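Local coordinates for tartrate dehydrogenase/decarboxylase (Pseudomonas putida, PDB 3FLK) that oxidises (+)-tartrate to oxaloglycolate with NAD, converts meso-tartrate to D-glycerate and oxidatively decarboxylates D-malate to pyruvate, using magnesium or manganese, at the interface of chains A and B. Residues are numbered along the deposited sequence; one frame, centred on the assembly and turned at random. Chains: chain A/B, Tartrate dehydrogenase/decarboxylase.

Contact 1 and contact 2 lie about 5 Å apart, measured between the centres of their C-alpha atoms, and share B:Val157 and B:Ile158 on strand 156-164 of chain B. In contact 2 this strand pairs antiparallel with the same strand of chain A, joining the two subunits through one sheet. In contact 1 it works with strand 145-148 to receive the start of chain A's helix 199-211. B:Val157 thus gives its backbone to the sheet and its methyls to the start of the helix and the residue before it. Repeated by the two-fold symmetry, the pair of contacts helps clasp the homodimer together.

Contact 1: the interface of chains A and B. Residues chain A 198-199, 202; chain B 146-147, 157-159.
B:Gln159 reaches A:Ile198 and A:Ser199 with CG anti to its backbone N (chi1 -168°) and the chain extended beyond, which carries the terminal amide to the start of helix 199-211. The strands beneath belong to the arm through which dimers of the isocitrate/isopropylmalate dehydrogenase family clasp each other. As modelled, B:Gln159 NE2 is 2.9 Å from A:Ser199 N and equally far from A:Ile198 N, so an amide nitrogen faces two backbone N-H donors. The amide is probably turned over, in which case its oxygen would accept from both groups and cap the helix N-terminus, whose dipole should suit an acceptor.

Beside this polar corner A:Ile198 presses its CG2 branch onto the hairpin formed by strands 145-148 and 156-164. The methyl lies 3.6 Å from B:Val157 CG1, which also packs against A:Ser199 CA at 4.0 Å, and B:Gly146 CA and B:Ile147 CD1 flank it from the neighbouring strand. The longer branch runs towards strand 145-148, setting A:Ile198 CD1 3.6 Å from B:Gly146 N.

One turn along the helix, A:Tyr202 holds its ring anti to the backbone N (chi1 178°) and turns one face towards the strand. B:Val157 CG2 sits over the ring centre, 3.4 Å above the plane, in a CH-pi contact.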
ATOM      1  N   ILE A 198      18.662   1.300   2.241  1.00 20.94           N
ATOM      2  CA  ILE A 198      19.528   0.146   2.499  1.00 19.86           C
ATOM      3  C   ILE A 198      18.859  -1.186   2.138  1.00 19.12           C
ATOM      4  O   ILE A 198      19.408  -1.970   1.360  1.00 18.75           O
ATOM      5  CB  ILE A 198      20.041   0.131   3.969  1.00 19.95           C
ATOM      6  CG1 ILE A 198      20.750   1.448   4.299  1.00 20.04           C
ATOM      7  CG2 ILE A 198      20.986  -1.051   4.210  1.00 19.87           C
ATOM      8  CD1 ILE A 198      21.063   1.632   5.756  1.00 20.17           C
ATOM      9  N   SER A 199      17.674  -1.424   2.694  1.00 18.16           N
ATOM     10  CA  SER A 199      16.964  -2.689   2.509  1.00 17.63           C
ATOM     11  C   SER A 199      16.526  -2.924   1.062  1.00 17.30           C
ATOM     12  O   SER A 199      16.739  -4.008   0.515  1.00 16.87           O
ATOM     13  CB  SER A 199      15.749  -2.761   3.440  1.00 17.53           C
ATOM     14  OG  SER A 199      14.824  -1.729   3.145  1.00 17.12           O
ATOM     15  N   TYR A 202      19.145  -3.399  -1.791  1.00 15.25           N
ATOM     16  CA  TYR A 202      19.638  -4.760  -1.617  1.00 15.04           C
ATOM     17  C   TYR A 202      18.685  -5.806  -2.207  1.00 14.92           C
ATOM     18  O   TYR A 202      19.123  -6.734  -2.892  1.00 14.69           O
ATOM     19  CB  TYR A 202      19.903  -5.055  -0.139  1.00 15.03           C
ATOM     20  CG  TYR A 202      20.362  -6.471   0.102  1.00 15.34           C
ATOM     21  CD1 TYR A 202      21.665  -6.863  -0.210  1.00 15.28           C
ATOM     22  CD2 TYR A 202      19.490  -7.425   0.627  1.00 15.38           C
ATOM     23  CE1 TYR A 202      22.088  -8.168   0.000  1.00 15.50           C
ATOM     24  CE2 TYR A 202      19.905  -8.733   0.843  1.00 15.88           C
ATOM     25  CZ  TYR A 202      21.204  -9.095   0.528  1.00 15.47           C
ATOM     26  OH  TYR A 202      21.615 -10.387   0.740  1.00 15.08           O
TER
ATOM     27  N   GLY B 146      22.816  -0.785   7.694  1.00 16.10           N
ATOM     28  CA  GLY B 146      23.875  -1.225   6.799  1.00 16.48           C
ATOM     29  C   GLY B 146      23.907  -2.725   6.599  1.00 16.67           C
ATOM     30  O   GLY B 146      22.943  -3.428   6.922  1.00 16.42           O
ATOM     31  N   ILE B 147      25.032  -3.208   6.078  1.00 17.06           N
ATOM     32  CA  ILE B 147      25.186  -4.601   5.664  1.00 17.53           C
ATOM     33  C   ILE B 147      26.317  -5.293   6.436  1.00 17.86           C
ATOM     34  O   ILE B 147      27.390  -4.716   6.632  1.00 17.68           O
ATOM     35  CB  ILE B 147      25.421  -4.713   4.118  1.00 17.63           C
ATOM     36  CG1 ILE B 147      24.255  -4.106   3.324  1.00 18.63           C
ATOM     37  CG2 ILE B 147      25.594  -6.170   3.683  1.00 17.44           C
ATOM     38  CD1 ILE B 147      24.411  -2.639   2.942  1.00 20.15           C
ATOM     39  N   VAL B 157      21.246  -7.621   6.116  1.00 17.14           N
ATOM     40  CA  VAL B 157      20.972  -6.205   5.911  1.00 17.41           C
ATOM     41  C   VAL B 157      20.021  -5.715   7.003  1.00 17.60           C
ATOM     42  O   VAL B 157      18.978  -6.323   7.251  1.00 17.55           O
ATOM     43  CB  VAL B 157      20.397  -5.940   4.500  1.00 17.48           C
ATOM     44  CG1 VAL B 157      19.958  -4.499   4.347  1.00 17.78           C
ATOM     45  CG2 VAL B 157      21.427  -6.295   3.437  1.00 17.90           C
ATOM     46  N   ILE B 158      20.405  -4.626   7.665  1.00 17.82           N
ATOM     47  CA  ILE B 158      19.604  -4.036   8.736  1.00 18.30           C
ATOM     48  C   ILE B 158      19.218  -2.605   8.361  1.00 18.36           C
ATOM     49  O   ILE B 158      20.057  -1.831   7.889  1.00 17.96           O
ATOM     50  CB  ILE B 158      20.356  -4.043  10.104  1.00 18.45           C
ATOM     51  CG1 ILE B 158      20.873  -5.446  10.457  1.00 19.16           C
ATOM     52  CG2 ILE B 158      19.454  -3.534  11.233  1.00 18.83           C
ATOM     53  CD1 ILE B 158      22.295  -5.740   9.998  1.00 20.25           C
ATOM     54  N   GLN B 159      17.944  -2.269   8.544  1.00 18.53           N
ATOM     55  CA  GLN B 159      17.487  -0.889   8.399  1.00 19.18           C
ATOM     56  C   GLN B 159      16.609  -0.466   9.572  1.00 19.37           C
ATOM     57  O   GLN B 159      15.682  -1.181   9.952  1.00 19.31           O
ATOM     58  CB  GLN B 159      16.755  -0.673   7.077  1.00 19.19           C
ATOM     59  CG  GLN B 159      16.528   0.801   6.765  1.00 20.22           C
ATOM     60  CD  GLN B 159      15.917   1.026   5.408  1.00 21.62           C
ATOM     61  OE1 GLN B 159      14.749   1.400   5.296  1.00 24.21           O
ATOM     62  NE2 GLN B 159      16.698   0.799   4.365  1.00 19.80           N
TER

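Contact 2: the interface of chains A and B. Residues chain A 161-164; chain B 155-158.
A:Phe163 and B:Val157 face each other as a hydrogen-bonded pair where strands 156-164 of the two subunits run antiparallel, extending the clasp sheet of the dimer across the subunit boundary. A:Phe163 N donates to B:Val157 O at 2.9 Å, approaching in the carbonyl plane and almost straight at the hydrogen (174°). The return bond, from B:Val157 N to A:Phe163 O, spans 2.7 Å and comes in nearly along the C=O axis. Together they fix the register, with A:Ile162 opposite B:Ile158 and A:Thr164 opposite B:Ile156.

The tight packing is on one face of the sheet, where A:Ile162, B:Ile156 and B:Ile158 lie side by side and point the same way. A:Ile162 divides its branches between the two partners. Its CG2, anti to the backbone N, meets B:Ile156 CG2 at 3.8 Å, whereas the longer arm turns at CG1 (chi2 -65°) towards chain B, which sets CD1 3.7 Å from B:Ile158 CG1. CD1 also touches B:Ile158 CG2, so this methyl rests against both branches of its neighbour.

Towards the strand end the contact is looser. A:Thr164 and B:Glu155 meet mainly through backbone, B:Glu155 O lying 3.5 Å from A:Thr164 CA, and B:Glu155 loses merely 5 Å² of surface to the partner. At the opposite end, the carbonyl oxygen A:Ser161 O lies 3.4 Å from B:Ile158 CA.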
ATOM      1  N   SER A 161      14.376  -3.458  10.787  1.00 19.59           N
ATOM      2  CA  SER A 161      13.977  -4.358   9.704  1.00 19.35           C
ATOM      3  C   SER A 161      15.182  -5.188   9.278  1.00 19.15           C
ATOM      4  O   SER A 161      16.243  -4.637   8.975  1.00 18.94           O
ATOM      5  CB  SER A 161      13.449  -3.571   8.503  1.00 19.37           C
ATOM      6  OG  SER A 161      12.191  -2.984   8.775  1.00 20.29           O
ATOM      7  N   ILE A 162      15.017  -6.509   9.261  1.00 18.92           N
ATOM      8  CA  ILE A 162      16.106  -7.422   8.914  1.00 18.83           C
ATOM      9  C   ILE A 162      15.812  -8.172   7.620  1.00 18.52           C
ATOM     10  O   ILE A 162      14.760  -8.799   7.480  1.00 18.40           O
ATOM     11  CB  ILE A 162      16.379  -8.460  10.037  1.00 19.01           C
ATOM     12  CG1 ILE A 162      16.502  -7.786  11.410  1.00 19.49           C
ATOM     13  CG2 ILE A 162      17.617  -9.318   9.710  1.00 19.23           C
ATOM     14  CD1 ILE A 162      17.680  -6.845  11.572  1.00 20.13           C
ATOM     15  N   PHE A 163      16.748  -8.088   6.681  1.00 18.12           N
ATOM     16  CA  PHE A 163      16.721  -8.891   5.464  1.00 17.75           C
ATOM     17  C   PHE A 163      18.022  -9.687   5.386  1.00 17.42           C
ATOM     18  O   PHE A 163      19.098  -9.154   5.679  1.00 17.31           O
ATOM     19  CB  PHE A 163      16.558  -7.999   4.230  1.00 18.03           C
ATOM     20  CG  PHE A 163      15.238  -7.268   4.172  1.00 18.57           C
ATOM     21  CD1 PHE A 163      14.193  -7.754   3.392  1.00 19.47           C
ATOM     22  CD2 PHE A 163      15.044  -6.090   4.892  1.00 18.99           C
ATOM     23  CE1 PHE A 163      12.968  -7.080   3.328  1.00 19.62           C
ATOM     24  CE2 PHE A 163      13.822  -5.412   4.841  1.00 19.26           C
ATOM     25  CZ  PHE A 163      12.785  -5.906   4.056  1.00 19.33           C
ATOM     26  N   THR A 164      17.922 -10.965   5.028  1.00 16.76           N
ATOM     27  CA  THR A 164      19.102 -11.828   4.894  1.00 16.30           C
ATOM     28  C   THR A 164      19.218 -12.325   3.459  1.00 16.15           C
ATOM     29  O   THR A 164      18.216 -12.386   2.746  1.00 15.70           O
ATOM     30  CB  THR A 164      19.054 -13.045   5.853  1.00 16.41           C
ATOM     31  OG1 THR A 164      17.919 -13.867   5.548  1.00 16.04           O
ATOM     32  CG2 THR A 164      18.981 -12.597   7.313  1.00 16.12           C
TER
ATOM     33  N   GLU B 155      25.269 -13.086   4.751  1.00 17.86           N
ATOM     34  CA  GLU B 155      24.951 -11.678   4.502  1.00 17.50           C
ATOM     35  C   GLU B 155      23.640 -11.228   5.159  1.00 17.25           C
ATOM     36  O   GLU B 155      22.588 -11.841   4.946  1.00 16.68           O
ATOM     37  CB  GLU B 155      24.897 -11.447   2.992  1.00 17.41           C
ATOM     38  CG  GLU B 155      24.850 -10.008   2.536  1.00 17.62           C
ATOM     39  CD  GLU B 155      25.014  -9.886   1.031  1.00 18.02           C
ATOM     40  OE1 GLU B 155      24.229 -10.515   0.282  1.00 17.94           O
ATOM     41  OE2 GLU B 155      25.930  -9.160   0.594  1.00 18.81           O
ATOM     42  N   ILE B 156      23.726 -10.167   5.964  1.00 17.18           N
ATOM     43  CA  ILE B 156      22.566  -9.579   6.648  1.00 17.32           C
ATOM     44  C   ILE B 156      22.471  -8.094   6.316  1.00 17.27           C
ATOM     45  O   ILE B 156      23.488  -7.396   6.250  1.00 16.90           O
ATOM     46  CB  ILE B 156      22.660  -9.698   8.197  1.00 17.59           C
ATOM     47  CG1 ILE B 156      23.047 -11.111   8.635  1.00 18.23           C
ATOM     48  CG2 ILE B 156      21.335  -9.282   8.863  1.00 17.97           C
ATOM     49  CD1 ILE B 156      23.652 -11.170  10.039  1.00 18.93           C
ATOM     50  N   VAL B 157      21.246  -7.621   6.116  1.00 17.14           N
ATOM     51  CA  VAL B 157      20.972  -6.205   5.911  1.00 17.41           C
ATOM     52  C   VAL B 157      20.021  -5.715   7.003  1.00 17.60           C
ATOM     53  O   VAL B 157      18.978  -6.323   7.251  1.00 17.55           O
ATOM     54  CB  VAL B 157      20.397  -5.940   4.500  1.00 17.48           C
ATOM     55  CG1 VAL B 157      19.958  -4.499   4.347  1.00 17.78           C
ATOM     56  CG2 VAL B 157      21.427  -6.295   3.437  1.00 17.90           C
ATOM     57  N   ILE B 158      20.405  -4.626   7.665  1.00 17.82           N
ATOM     58  CA  ILE B 158      19.604  -4.036   8.736  1.00 18.30           C
ATOM     59  C   ILE B 158      19.218  -2.605   8.361  1.00 18.36           C
ATOM     60  O   ILE B 158      20.057  -1.831   7.889  1.00 17.96           O
ATOM     61  CB  ILE B 158      20.356  -4.043  10.104  1.00 18.45           C
ATOM     62  CG1 ILE B 158      20.873  -5.446  10.457  1.00 19.16           C
ATOM     63  CG2 ILE B 158      19.454  -3.534  11.233  1.00 18.83           C
ATOM     64  CD1 ILE B 158      22.295  -5.740   9.998  1.00 20.25           C
TER